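PDB 4DKW: large terminase protein, which packages viral DNA into empty capsids as an ATP-driven motor and cuts the genome with its nuclease domain, the part present here. Local coordinates for residues F8-E13 and D134-G139; E13-Q18 and E148-E153; Y27-Q32 and S110-H115; I43-D48 and D52-A57. All coordinates share one frame; numbering follows the deposited sequence.

Contact 1 (F8-E13 and D134-G139); sequences FQIPEE and DLMLEG
Met136 reaches out from helix 125-137 with CG anti to its own carbonyl carbon (chi1 -65°) and the chain extended beyond it, which carries the thioether to Phe8; the phenylalanine takes a similar first torsion (chi1 -59°) and offers a ring face. Met136 CE sits over that face, displaced toward the rim, 3.9 Å from the centroid of the Phe8 ring. The sulfur comes in more obliquely, with Met136 SD 3.7 Å from Phe8 CD1, so the pair is a Met-aromatic contact in which the two side chains cross at about a right angle. Ile10, from the loop, packs beside it: its CD1 methyl lies 3.6 Å from Met136 CB and, on the neighbouring side chain, 3.7 Å from Leu137 CD2. The same isoleucine methyl also approaches the sulfur, with Ile10 CD1 3.9 Å from Met136 SD.

The residues that receive this loop belong to the last turn of the helix, which closes in a Schellman motif: Gly139, at positive phi, returns its N to Met136 O (3.2 Å). The N-terminal segment of the nuclease domain is thereby laid against the C-terminal end of helix 125-137. Helix 148-156 contributes from beyond the two segments, where the Phe154 ring meets that of Phe8 almost parallel, and Arg155 forms a salt bridge with Glu12.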
loop_
_atom_site.group_PDB
_atom_site.type_symbol
_atom_site.label_atom_id
_atom_site.label_comp_id
_atom_site.label_asym_id
_atom_site.label_seq_id
_atom_site.Cartn_x
_atom_site.Cartn_y
_atom_site.Cartn_z
ATOM N N PHE A 8 10.171 6.584 -10.434
ATOM C CA PHE A 8 10.856 7.130 -9.261
ATOM C C PHE A 8 12.374 7.151 -9.496
ATOM O O PHE A 8 13.077 6.179 -9.214
ATOM C CB PHE A 8 10.518 6.323 -7.996
ATOM C CG PHE A 8 9.040 6.289 -7.659
ATOM C CD1 PHE A 8 8.370 7.447 -7.273
ATOM C CD2 PHE A 8 8.329 5.096 -7.703
ATOM C CE1 PHE A 8 7.022 7.420 -6.965
ATOM C CE2 PHE A 8 6.982 5.063 -7.385
ATOM C CZ PHE A 8 6.328 6.229 -7.019
ATOM N N GLN A 9 12.882 8.254 -10.034
ATOM C CA GLN A 9 14.318 8.379 -10.252
ATOM C C GLN A 9 15.008 8.930 -9.011
ATOM O O GLN A 9 15.542 10.042 -9.003
ATOM C CB GLN A 9 14.621 9.224 -11.486
ATOM C CG GLN A 9 14.434 8.449 -12.773
ATOM C CD GLN A 9 14.785 9.251 -14.001
ATOM O OE1 GLN A 9 14.919 10.470 -13.937
ATOM N NE2 GLN A 9 14.933 8.568 -15.133
ATOM N N ILE A 10 14.984 8.112 -7.966
ATOM C CA ILE A 10 15.440 8.485 -6.645
ATOM C C ILE A 10 16.287 7.323 -6.147
ATOM O O ILE A 10 15.907 6.164 -6.308
ATOM C CB ILE A 10 14.223 8.746 -5.716
ATOM C CG1 ILE A 10 13.349 9.861 -6.302
ATOM C CG2 ILE A 10 14.668 9.104 -4.314
ATOM C CD1 ILE A 10 12.096 10.139 -5.541
ATOM N N PRO A 11 17.463 7.621 -5.578
ATOM C CA PRO A 11 18.295 6.563 -4.992
ATOM C C PRO A 11 17.548 5.827 -3.880
ATOM O O PRO A 11 17.079 6.483 -2.949
ATOM C CB PRO A 11 19.484 7.339 -4.407
ATOM C CG PRO A 11 19.519 8.619 -5.182
ATOM C CD PRO A 11 18.099 8.947 -5.496
ATOM N N GLU A 12 17.441 4.502 -3.984
ATOM C CA GLU A 12 16.793 3.666 -2.960
ATOM C C GLU A 12 17.223 3.973 -1.539
ATOM O O GLU A 12 16.422 3.938 -0.611
ATOM C CB GLU A 12 17.136 2.207 -3.187
ATOM C CG GLU A 12 16.548 1.630 -4.405
ATOM C CD GLU A 12 16.979 0.204 -4.575
ATOM O OE1 GLU A 12 17.146 -0.202 -5.734
ATOM O OE2 GLU A 12 17.155 -0.507 -3.554
ATOM N N GLU A 13 18.505 4.256 -1.373
ATOM C CA GLU A 13 19.061 4.460 -0.054
ATOM C C GLU A 13 18.541 5.726 0.612
ATOM O O GLU A 13 18.521 5.810 1.840
ATOM C CB GLU A 13 20.600 4.422 -0.116
ATOM C CG GLU A 13 21.260 3.652 1.080
ATOM C CD GLU A 13 20.922 2.142 1.098
ATOM O OE1 GLU A 13 19.886 1.713 0.538
ATOM O OE2 GLU A 13 21.687 1.379 1.712
ATOM N N ASP A 134 7.027 13.424 -4.271
ATOM C CA ASP A 134 7.329 14.639 -3.514
ATOM C C ASP A 134 7.772 14.275 -2.116
ATOM O O ASP A 134 8.769 14.793 -1.629
ATOM C CB ASP A 134 6.114 15.570 -3.423
ATOM C CG ASP A 134 5.784 16.232 -4.737
ATOM O OD1 ASP A 134 6.628 16.209 -5.660
ATOM O OD2 ASP A 134 4.673 16.793 -4.835
ATOM N N LEU A 135 7.028 13.377 -1.476
ATOM C CA LEU A 135 7.338 12.936 -0.113
ATOM C C LEU A 135 8.710 12.289 -0.060
ATOM O O LEU A 135 9.485 12.553 0.852
ATOM C CB LEU A 135 6.272 11.978 0.425
ATOM C CG LEU A 135 4.853 12.539 0.605
ATOM C CD1 LEU A 135 3.867 11.426 0.956
ATOM C CD2 LEU A 135 4.861 13.599 1.685
ATOM N N MET A 136 9.008 11.443 -1.040
ATOM C CA MET A 136 10.329 10.812 -1.135
ATOM C C MET A 136 11.443 11.840 -1.219
ATOM O O MET A 136 12.446 11.729 -0.511
ATOM C CB MET A 136 10.415 9.884 -2.350
ATOM C CG MET A 136 9.495 8.687 -2.269
ATOM S SD MET A 136 9.551 7.774 -3.799
ATOM C CE MET A 136 8.322 6.505 -3.471
ATOM N N LEU A 137 11.258 12.833 -2.085
ATOM C CA LEU A 137 12.262 13.865 -2.335
ATOM C C LEU A 137 12.470 14.761 -1.115
ATOM O O LEU A 137 13.581 15.206 -0.838
ATOM C CB LEU A 137 11.852 14.697 -3.559
ATOM C CG LEU A 137 11.924 13.953 -4.888
ATOM C CD1 LEU A 137 11.285 14.791 -5.981
ATOM C CD2 LEU A 137 13.378 13.592 -5.215
ATOM N N GLU A 138 11.396 15.008 -0.381
ATOM C CA GLU A 138 11.452 15.856 0.812
ATOM C C GLU A 138 11.937 15.097 2.041
ATOM O O GLU A 138 12.056 15.667 3.121
ATOM C CB GLU A 138 10.071 16.464 1.091
ATOM C CG GLU A 138 9.568 17.343 -0.040
ATOM C CD GLU A 138 8.196 17.928 0.225
ATOM O OE1 GLU A 138 7.794 17.990 1.404
ATOM O OE2 GLU A 138 7.526 18.357 -0.744
ATOM N N GLY A 139 12.203 13.807 1.883
ATOM C CA GLY A 139 12.639 12.981 2.999
ATOM C C GLY A 139 11.498 12.561 3.929
ATOM O O GLY A 139 11.721 12.220 5.101
#

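Contact 2 (E13-Q18 and E148-E153); sequences ETIKCQ and EPFFEE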
loop_
_atom_site.group_PDB
_atom_site.type_symbol
_atom_site.label_atom_id
_atom_site.label_comp_id
_atom_site.label_asym_id
_atom_site.label_seq_id
_atom_site.Cartn_x
_atom_site.Cartn_y
_atom_site.Cartn_z
ATOM N N GLU A 13 18.505 4.256 -1.373
ATOM C CA GLU A 13 19.061 4.460 -0.054
ATOM C C GLU A 13 18.541 5.726 0.612
ATOM O O GLU A 13 18.521 5.810 1.840
ATOM C CB GLU A 13 20.600 4.422 -0.116
ATOM C CG GLU A 13 21.260 3.652 1.080
ATOM C CD GLU A 13 20.922 2.142 1.098
ATOM O OE1 GLU A 13 19.886 1.713 0.538
ATOM O OE2 GLU A 13 21.687 1.379 1.712
ATOM N N THR A 14 18.093 6.690 -0.194
ATOM C CA THR A 14 17.496 7.904 0.356
ATOM C C THR A 14 16.125 7.652 0.992
ATOM O O THR A 14 15.726 8.365 1.910
ATOM C CB THR A 14 17.407 9.042 -0.691
ATOM O OG1 THR A 14 16.485 8.686 -1.721
ATOM C CG2 THR A 14 18.763 9.298 -1.315
ATOM N N ILE A 15 15.415 6.622 0.536
ATOM C CA ILE A 15 14.103 6.320 1.121
ATOM C C ILE A 15 14.093 5.110 2.070
ATOM O O ILE A 15 13.082 4.826 2.709
ATOM C CB ILE A 15 12.986 6.212 0.041
ATOM C CG1 ILE A 15 13.083 4.920 -0.766
ATOM C CG2 ILE A 15 13.033 7.403 -0.920
ATOM C CD1 ILE A 15 12.015 4.825 -1.836
ATOM N N LYS A 16 15.223 4.421 2.177
ATOM C CA LYS A 16 15.340 3.230 3.019
ATOM C C LYS A 16 15.651 3.660 4.463
ATOM O O LYS A 16 16.355 4.639 4.670
ATOM C CB LYS A 16 16.426 2.308 2.424
ATOM C CG LYS A 16 16.452 0.867 2.931
ATOM C CD LYS A 16 17.464 -0.006 2.157
ATOM C CE LYS A 16 17.076 -0.171 0.680
ATOM N NZ LYS A 16 17.868 -1.217 -0.035
ATOM N N CYS A 17 15.103 2.963 5.458
ATOM C CA CYS A 17 15.453 3.243 6.856
ATOM C C CYS A 17 15.534 1.964 7.677
ATOM O O CYS A 17 14.973 0.948 7.278
ATOM C CB CYS A 17 14.459 4.229 7.498
ATOM S SG CYS A 17 12.820 3.566 7.889
ATOM N N GLN A 18 16.232 2.023 8.815
ATOM C CA GLN A 18 16.246 0.925 9.791
ATOM C C GLN A 18 14.899 0.794 10.487
ATOM O O GLN A 18 14.310 1.802 10.870
ATOM C CB GLN A 18 17.318 1.155 10.859
ATOM C CG GLN A 18 18.725 1.177 10.328
ATOM C CD GLN A 18 19.204 -0.193 9.893
ATOM O OE1 GLN A 18 18.715 -1.217 10.367
ATOM N NE2 GLN A 18 20.171 -0.217 8.995
ATOM N N GLU A 148 11.743 -5.688 1.365
ATOM C CA GLU A 148 12.353 -5.865 0.049
ATOM C C GLU A 148 11.402 -5.925 -1.169
ATOM O O GLU A 148 11.750 -5.403 -2.232
ATOM C CB GLU A 148 13.315 -7.062 0.054
ATOM C CG GLU A 148 14.076 -7.271 -1.258
ATOM C CD GLU A 148 15.025 -6.116 -1.601
ATOM O OE1 GLU A 148 15.388 -5.326 -0.699
ATOM O OE2 GLU A 148 15.413 -6.009 -2.786
ATOM N N PRO A 149 10.213 -6.559 -1.038
ATOM C CA PRO A 149 9.313 -6.541 -2.205
ATOM C C PRO A 149 8.923 -5.137 -2.682
ATOM O O PRO A 149 8.589 -4.994 -3.859
ATOM C CB PRO A 149 8.070 -7.294 -1.711
ATOM C CG PRO A 149 8.588 -8.215 -0.678
ATOM C CD PRO A 149 9.696 -7.448 0.022
ATOM N N PHE A 150 8.968 -4.128 -1.809
ATOM C CA PHE A 150 8.749 -2.754 -2.256
ATOM C C PHE A 150 9.854 -2.314 -3.204
ATOM O O PHE A 150 9.594 -1.731 -4.246
ATOM C CB PHE A 150 8.701 -1.771 -1.090
ATOM C CG PHE A 150 8.629 -0.330 -1.536
ATOM C CD1 PHE A 150 7.403 0.272 -1.768
ATOM C CD2 PHE A 150 9.789 0.412 -1.754
ATOM C CE1 PHE A 150 7.326 1.598 -2.191
ATOM C CE2 PHE A 150 9.719 1.724 -2.189
ATOM C CZ PHE A 150 8.486 2.321 -2.402
ATOM N N PHE A 151 11.098 -2.560 -2.817
ATOM C CA PHE A 151 12.237 -2.083 -3.596
ATOM C C PHE A 151 12.360 -2.798 -4.941
ATOM O O PHE A 151 12.762 -2.197 -5.946
ATOM C CB PHE A 151 13.526 -2.183 -2.769
ATOM C CG PHE A 151 13.557 -1.232 -1.615
ATOM C CD1 PHE A 151 13.672 0.138 -1.842
ATOM C CD2 PHE A 151 13.431 -1.693 -0.311
ATOM C CE1 PHE A 151 13.682 1.031 -0.786
ATOM C CE2 PHE A 151 13.441 -0.805 0.754
ATOM C CZ PHE A 151 13.572 0.556 0.516
ATOM N N GLU A 152 11.994 -4.074 -4.959
ATOM C CA GLU A 152 11.954 -4.842 -6.201
ATOM C C GLU A 152 11.047 -4.197 -7.238
ATOM O O GLU A 152 11.384 -4.157 -8.419
ATOM C CB GLU A 152 11.496 -6.275 -5.929
ATOM C CG GLU A 152 12.460 -7.069 -5.058
ATOM C CD GLU A 152 11.971 -8.483 -4.766
ATOM O OE1 GLU A 152 10.765 -8.761 -4.972
ATOM O OE2 GLU A 152 12.796 -9.316 -4.323
ATOM N N GLU A 153 9.893 -3.706 -6.791
ATOM C CA GLU A 153 8.934 -3.038 -7.672
ATOM C C GLU A 153 9.356 -1.604 -8.003
ATOM O O GLU A 153 9.250 -1.161 -9.146
ATOM C CB GLU A 153 7.542 -3.027 -7.037
ATOM C CG GLU A 153 6.967 -4.410 -6.719
ATOM C CD GLU A 153 5.489 -4.347 -6.349
ATOM O OE1 GLU A 153 4.955 -3.222 -6.262
ATOM O OE2 GLU A 153 4.858 -5.410 -6.150
#
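Lys16 lies over one face of the Phe151 ring, its aliphatic chain crossing the aromatic side chain at a slant. Lys16 CE stands 3.7 Å from the centroid of the Phe151 ring and is offset toward the rim, near CZ. The chain bends at chi3 (-65°), and this brings the ammonium over the ring as well: Lys16 NZ is 4.4 Å from the Phe151 centroid and only 8° off the ring normal, a cation-pi contact. Against the opposite face of the same ring lies Phe150 CD2, so Phe151 is sandwiched between a lysine and its own helix neighbour. Ile15 comes to the edges instead. Its CG1 approaches Phe151 CE1 at 3.9 Å, close to the ring plane, and its CD1 meets Phe150 CE2 at the same separation, again at an edge.

Both phenylalanines also touch Val143 of strand 141-144, the parallel neighbour of strand 16-17, so helix 148-156 covers this margin of the sheet. At the far end of the helix segment, Glu153 accepts bonds from the backbone N atoms of Val172 and Leu173, next to the magnesium ligand Asp171.

Carboxylates flank the ammonium: Glu13 OE1 makes a long salt bridge to Lys16 NZ (3.6 Å), while Glu148 OE1, 4.8 Å from Lys16 NZ, is too far for an ion pair, its other oxygen pairing with Arg155. The ring face and Glu13 would probably favour the protonated lysine, Glu148 adding at most a modest stabilisation.

Contact 3 (Y27-Q32 and S110-H115); sequences YVIDAQ and SMLPDH
Ile29 and Leu112 make one of two sparse apolar touches between the strand 27-33 and the segment 110-115, with Ile29 CD1 4.4 Å from Leu112 CD1. Methyl end meets methyl end here, at little more than grazing distance. The other touch involves Met111, whose chain is turned about CB-CG (chi2 -82°) and brings its terminal methyl toward the strand, placing Met111 CE 4.5 Å from Gln32 CB. The glutamine thus contributes the aliphatic root of its side chain. Strand 82-84, which pairs in parallel with both strand 27-33 and strand 110-111, lies between the segments and helps join them: Val83 touches Gln32 and Met111, as does Tyr104 of helix 97-107, and Pro82 touches Leu112.

The polar groups of the strand look elsewhere, to the hairpin strand 40-48. Gln32 bonds through OE1 to His42 ND1 and through NE2 to Gln40 OE1, two partners that fix the rotation of its amide, while the buried Asp30 has one carboxylate oxygen bonded to His42 NE2 and the other to Gln44 NE2. The strand leads into Asp33, a magnesium ligand, whose side chain is about 6 Å from that of Gln32.

The directional bonds probably help to order this strand on its way to the metal site, whereas the interface with 110-115 rests on weak dispersion contacts alone.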
loop_
_atom_site.group_PDB
_atom_site.type_symbol
_atom_site.label_atom_id
_atom_site.label_comp_id
_atom_site.label_asym_id
_atom_site.label_seq_id
_atom_site.Cartn_x
_atom_site.Cartn_y
_atom_site.Cartn_z
ATOM N N TYR A 27 0.265 7.101 13.630
ATOM C CA TYR A 27 -0.949 6.491 13.109
ATOM C C TYR A 27 -0.626 5.297 12.211
ATOM O O TYR A 27 0.435 5.245 11.586
ATOM C CB TYR A 27 -1.780 7.527 12.361
ATOM C CG TYR A 27 -2.418 8.519 13.294
ATOM C CD1 TYR A 27 -3.790 8.516 13.502
ATOM C CD2 TYR A 27 -1.647 9.441 13.993
ATOM C CE1 TYR A 27 -4.380 9.413 14.357
ATOM C CE2 TYR A 27 -2.227 10.344 14.854
ATOM C CZ TYR A 27 -3.592 10.330 15.034
ATOM O OH TYR A 27 -4.189 11.231 15.888
ATOM N N VAL A 28 -1.542 4.335 12.167
ATOM C CA VAL A 28 -1.304 3.064 11.487
ATOM C C VAL A 28 -2.461 2.722 10.554
ATOM O O VAL A 28 -3.623 2.828 10.936
ATOM C CB VAL A 28 -1.129 1.899 12.504
ATOM C CG1 VAL A 28 -0.830 0.595 11.776
ATOM C CG2 VAL A 28 -0.026 2.211 13.520
ATOM N N ILE A 29 -2.137 2.325 9.328
ATOM C CA ILE A 29 -3.145 1.868 8.374
ATOM C C ILE A 29 -2.567 0.758 7.501
ATOM O O ILE A 29 -1.378 0.747 7.192
ATOM C CB ILE A 29 -3.720 3.032 7.506
ATOM C CG1 ILE A 29 -4.962 2.576 6.741
ATOM C CG2 ILE A 29 -2.668 3.613 6.552
ATOM C CD1 ILE A 29 -5.607 3.651 5.937
ATOM N N ASP A 30 -3.416 -0.202 7.156
ATOM C CA ASP A 30 -3.033 -1.297 6.278
ATOM C C ASP A 30 -3.674 -1.086 4.922
ATOM O O ASP A 30 -4.622 -0.301 4.783
ATOM C CB ASP A 30 -3.506 -2.642 6.851
ATOM C CG ASP A 30 -2.500 -3.265 7.795
ATOM O OD1 ASP A 30 -1.746 -2.513 8.443
ATOM O OD2 ASP A 30 -2.466 -4.510 7.887
ATOM N N ALA A 31 -3.164 -1.792 3.923
ATOM C CA ALA A 31 -3.789 -1.757 2.616
ATOM C C ALA A 31 -3.615 -3.082 1.892
ATOM O O ALA A 31 -2.670 -3.835 2.161
ATOM C CB ALA A 31 -3.255 -0.604 1.795
ATOM N N GLN A 32 -4.530 -3.346 0.964
ATOM C CA GLN A 32 -4.579 -4.612 0.244
ATOM C C GLN A 32 -4.640 -4.375 -1.261
ATOM O O GLN A 32 -5.362 -3.500 -1.729
ATOM C CB GLN A 32 -5.819 -5.410 0.678
ATOM C CG GLN A 32 -5.984 -6.784 0.009
ATOM C CD GLN A 32 -4.989 -7.826 0.514
ATOM O OE1 GLN A 32 -4.690 -7.888 1.709
ATOM N NE2 GLN A 32 -4.480 -8.654 -0.396
ATOM N N SER A 110 -9.762 -6.074 9.163
ATOM C CA SER A 110 -10.628 -4.922 9.397
ATOM C C SER A 110 -10.724 -4.061 8.136
ATOM O O SER A 110 -10.166 -2.967 8.048
ATOM C CB SER A 110 -10.114 -4.110 10.584
ATOM O OG SER A 110 -9.942 -4.948 11.715
ATOM N N MET A 111 -11.436 -4.582 7.152
ATOM C CA MET A 111 -11.581 -3.921 5.870
ATOM C C MET A 111 -12.426 -2.657 6.009
ATOM O O MET A 111 -13.475 -2.678 6.638
ATOM C CB MET A 111 -12.188 -4.912 4.883
ATOM C CG MET A 111 -11.289 -6.136 4.690
ATOM S SD MET A 111 -10.015 -5.719 3.526
ATOM C CE MET A 111 -8.666 -6.820 3.847
ATOM N N LEU A 112 -11.940 -1.549 5.453
ATOM C CA LEU A 112 -12.687 -0.293 5.462
ATOM C C LEU A 112 -13.961 -0.421 4.605
ATOM O O LEU A 112 -13.986 -1.173 3.627
ATOM C CB LEU A 112 -11.804 0.873 4.988
ATOM C CG LEU A 112 -10.805 1.401 6.028
ATOM C CD1 LEU A 112 -9.738 2.298 5.406
ATOM C CD2 LEU A 112 -11.533 2.143 7.136
ATOM N N PRO A 113 -15.029 0.307 4.976
ATOM C CA PRO A 113 -16.321 0.165 4.294
ATOM C C PRO A 113 -16.303 0.495 2.806
ATOM O O PRO A 113 -17.026 -0.147 2.041
ATOM C CB PRO A 113 -17.231 1.146 5.046
ATOM C CG PRO A 113 -16.299 2.070 5.789
ATOM C CD PRO A 113 -15.105 1.238 6.117
ATOM N N ASP A 114 -15.486 1.467 2.407
ATOM C CA ASP A 114 -15.450 1.921 1.011
ATOM C C ASP A 114 -14.067 1.767 0.359
ATOM O O ASP A 114 -13.038 1.733 1.052
ATOM C CB ASP A 114 -15.930 3.371 0.914
ATOM C CG ASP A 114 -17.323 3.563 1.502
ATOM O OD1 ASP A 114 -18.305 3.111 0.867
ATOM O OD2 ASP A 114 -17.438 4.176 2.590
ATOM N N HIS A 115 -14.043 1.675 -0.971
ATOM C CA HIS A 115 -12.795 1.523 -1.720
ATOM C C HIS A 115 -11.900 2.739 -1.562
ATOM O O HIS A 115 -12.362 3.795 -1.135
ATOM C CB HIS A 115 -13.070 1.249 -3.213
ATOM C CG HIS A 115 -13.560 2.482 -3.975
ATOM N ND1 HIS A 115 -14.677 3.142 -3.624
ATOM C CD2 HIS A 115 -13.027 3.090 -5.044
ATOM C CE1 HIS A 115 -14.863 4.160 -4.459
ATOM N NE2 HIS A 115 -13.871 4.165 -5.319
#

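Contact 4 (I43-D48 and D52-A57); sequences IQLWWD and DVFYLA
Trp47 and Phe54 form the dense part of this contact, an offset stack of the indole five-membered ring on the phenyl ring, with centroids 3.9 Å apart and planes at 13°. The indole is also held at its edge: Trp47 NE1 donates to Asp52 OD1 at 3.0 Å, nearly in the ring plane but on the anti side of the carboxylate and out of its plane. On the other face of the sheet, the Ala57 methyl presses over the Trp46 ring, with CB 3.5 Å from the centroid of the five-membered ring, and Trp46 NE1 is tied to Gln44 OE1 at 2.8 Å. Of the backbone bonds between, the two Trp46-Tyr55 ones are nearly straight (Trp46 N to Tyr55 O 2.7 Å), those toward either end more bent.

The Asp48 and Tyr55 side is looser. Their side chains approach no closer than Asp48 CB to Tyr55 CE2 (4.4 Å), and a water spans the polar ends, donating to Asp48 OD2 at 2.6 Å and bonding to Tyr55 OH at 3.0 Å.

Where the strands turn, Asp52, at positive phi, and Val53 both face Asp48 in a G1 beta bulge, which closes the antiparallel hairpin 40-48/53-62 in the sheet of this RNase H-like nuclease fold.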
loop_
_atom_site.group_PDB
_atom_site.type_symbol
_atom_site.label_atom_id
_atom_site.label_comp_id
_atom_site.label_asym_id
_atom_site.label_seq_id
_atom_site.Cartn_x
_atom_site.Cartn_y
_atom_site.Cartn_z
ATOM N N ILE A 43 0.038 -4.445 3.004
ATOM C CA ILE A 43 1.085 -3.577 3.546
ATOM C C ILE A 43 0.622 -2.878 4.804
ATOM O O ILE A 43 -0.569 -2.819 5.090
ATOM C CB ILE A 43 1.561 -2.508 2.520
ATOM C CG1 ILE A 43 0.426 -1.532 2.161
ATOM C CG2 ILE A 43 2.110 -3.186 1.258
ATOM C CD1 ILE A 43 0.304 -0.242 3.045
ATOM N N GLN A 44 1.575 -2.341 5.552
ATOM C CA GLN A 44 1.256 -1.497 6.693
ATOM C C GLN A 44 2.093 -0.230 6.620
ATOM O O GLN A 44 3.313 -0.272 6.447
ATOM C CB GLN A 44 1.483 -2.213 8.033
ATOM C CG GLN A 44 1.123 -1.351 9.246
ATOM C CD GLN A 44 1.106 -2.141 10.539
ATOM O OE1 GLN A 44 2.027 -2.049 11.347
ATOM N NE2 GLN A 44 0.057 -2.932 10.736
ATOM N N LEU A 45 1.414 0.895 6.756
ATOM C CA LEU A 45 2.033 2.185 6.656
ATOM C C LEU A 45 1.897 2.873 8.007
ATOM O O LEU A 45 0.836 2.817 8.632
ATOM C CB LEU A 45 1.286 2.962 5.573
ATOM C CG LEU A 45 1.797 4.249 4.959
ATOM C CD1 LEU A 45 3.163 4.047 4.287
ATOM C CD2 LEU A 45 0.755 4.712 3.958
ATOM N N TRP A 46 2.974 3.494 8.481
ATOM C CA TRP A 46 2.897 4.293 9.699
ATOM C C TRP A 46 2.995 5.750 9.306
ATOM O O TRP A 46 3.749 6.099 8.392
ATOM C CB TRP A 46 4.028 3.952 10.665
ATOM C CG TRP A 46 4.032 2.539 11.128
ATOM C CD1 TRP A 46 3.057 1.604 10.936
ATOM C CD2 TRP A 46 5.075 1.890 11.865
ATOM N NE1 TRP A 46 3.423 0.413 11.513
ATOM C CE2 TRP A 46 4.656 0.562 12.091
ATOM C CE3 TRP A 46 6.318 2.308 12.364
ATOM C CZ2 TRP A 46 5.449 -0.357 12.785
ATOM C CZ3 TRP A 46 7.100 1.393 13.056
ATOM C CH2 TRP A 46 6.662 0.076 13.260
ATOM N N TRP A 47 2.219 6.588 9.986
ATOM C CA TRP A 47 2.188 8.024 9.720
ATOM C C TRP A 47 2.470 8.817 11.006
ATOM O O TRP A 47 1.694 8.787 11.959
ATOM C CB TRP A 47 0.826 8.430 9.141
ATOM C CG TRP A 47 0.757 9.842 8.653
ATOM C CD1 TRP A 47 1.807 10.684 8.408
ATOM C CD2 TRP A 47 -0.434 10.575 8.323
ATOM N NE1 TRP A 47 1.346 11.902 7.966
ATOM C CE2 TRP A 47 -0.015 11.863 7.901
ATOM C CE3 TRP A 47 -1.790 10.273 8.348
ATOM C CZ2 TRP A 47 -0.941 12.849 7.499
ATOM C CZ3 TRP A 47 -2.697 11.251 7.956
ATOM C CH2 TRP A 47 -2.268 12.522 7.537
ATOM N N ASP A 48 3.603 9.500 11.020
ATOM C CA ASP A 48 3.919 10.481 12.035
ATOM C C ASP A 48 3.251 11.758 11.549
ATOM O O ASP A 48 3.759 12.402 10.641
ATOM C CB ASP A 48 5.453 10.658 12.095
ATOM C CG ASP A 48 5.900 11.643 13.171
ATOM O OD1 ASP A 48 5.055 12.412 13.677
ATOM O OD2 ASP A 48 7.100 11.652 13.510
ATOM N N ASP A 52 4.921 14.742 9.846
ATOM C CA ASP A 52 4.290 14.464 8.550
ATOM C C ASP A 52 5.219 13.586 7.706
ATOM O O ASP A 52 5.577 13.930 6.581
ATOM C CB ASP A 52 3.907 15.764 7.833
ATOM C CG ASP A 52 2.749 15.582 6.870
ATOM O OD1 ASP A 52 2.322 14.425 6.641
ATOM O OD2 ASP A 52 2.271 16.604 6.336
ATOM N N VAL A 53 5.612 12.452 8.286
ATOM C CA VAL A 53 6.503 11.486 7.649
ATOM C C VAL A 53 5.809 10.129 7.610
ATOM O O VAL A 53 5.159 9.739 8.579
ATOM C CB VAL A 53 7.858 11.365 8.406
ATOM C CG1 VAL A 53 8.747 10.272 7.791
ATOM C CG2 VAL A 53 8.601 12.694 8.386
ATOM N N PHE A 54 5.952 9.419 6.490
ATOM C CA PHE A 54 5.354 8.100 6.303
ATOM C C PHE A 54 6.412 7.009 6.317
ATOM O O PHE A 54 7.492 7.188 5.755
ATOM C CB PHE A 54 4.588 8.048 4.982
ATOM C CG PHE A 54 3.450 9.023 4.914
ATOM C CD1 PHE A 54 2.157 8.613 5.181
ATOM C CD2 PHE A 54 3.678 10.351 4.593
ATOM C CE1 PHE A 54 1.110 9.516 5.127
ATOM C CE2 PHE A 54 2.640 11.250 4.536
ATOM C CZ PHE A 54 1.350 10.830 4.802
ATOM N N TYR A 55 6.094 5.886 6.962
ATOM C CA TYR A 55 6.991 4.731 7.005
ATOM C C TYR A 55 6.243 3.505 6.509
ATOM O O TYR A 55 5.229 3.112 7.090
ATOM C CB TYR A 55 7.487 4.464 8.433
ATOM C CG TYR A 55 8.207 5.636 9.067
ATOM C CD1 TYR A 55 9.591 5.754 8.957
ATOM C CD2 TYR A 55 7.510 6.624 9.769
ATOM C CE1 TYR A 55 10.271 6.818 9.533
ATOM C CE2 TYR A 55 8.184 7.699 10.341
ATOM C CZ TYR A 55 9.569 7.783 10.215
ATOM O OH TYR A 55 10.267 8.826 10.780
ATOM N N LEU A 56 6.722 2.916 5.421
ATOM C CA LEU A 56 6.188 1.650 4.972
ATOM C C LEU A 56 6.861 0.593 5.840
ATOM O O LEU A 56 8.027 0.273 5.639
ATOM C CB LEU A 56 6.484 1.440 3.490
ATOM C CG LEU A 56 5.886 0.161 2.905
ATOM C CD1 LEU A 56 4.371 0.160 3.065
ATOM C CD2 LEU A 56 6.273 0.041 1.447
ATOM N N ALA A 57 6.129 0.080 6.831
ATOM C CA ALA A 57 6.727 -0.735 7.887
ATOM C C ALA A 57 6.597 -2.254 7.692
ATOM O O ALA A 57 7.431 -3.011 8.176
ATOM C CB ALA A 57 6.149 -0.327 9.239
HETATM O O HOH W 1 9.142 11.441 11.852
#

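The four contacts run from the domain's N-terminal flank to the far side of the sheet. Contacts 1 and 2 share helix 12-15 and touch where Met136 CB lies 3.9 Å from Ile15 CG2. Contact 2 packs on contact 4 through Phe150 CD1 and Leu56 CD2, 3.4 Å apart, and contact 4 joins contact 3 as neighbouring strands, with Leu45 N 2.8 Å from Ile29 O. Contacts 1 and 3 lie on opposite sides, their centres about 25 Å apart. The side chains of Gln32, Ile43 and Phe150 come to about 9, 11 and 13 Å from a magnesium ion, so contacts 3, 4 and 2 lie near the Asp33-Asp171 site but outside its first shell; contact 1 is remote.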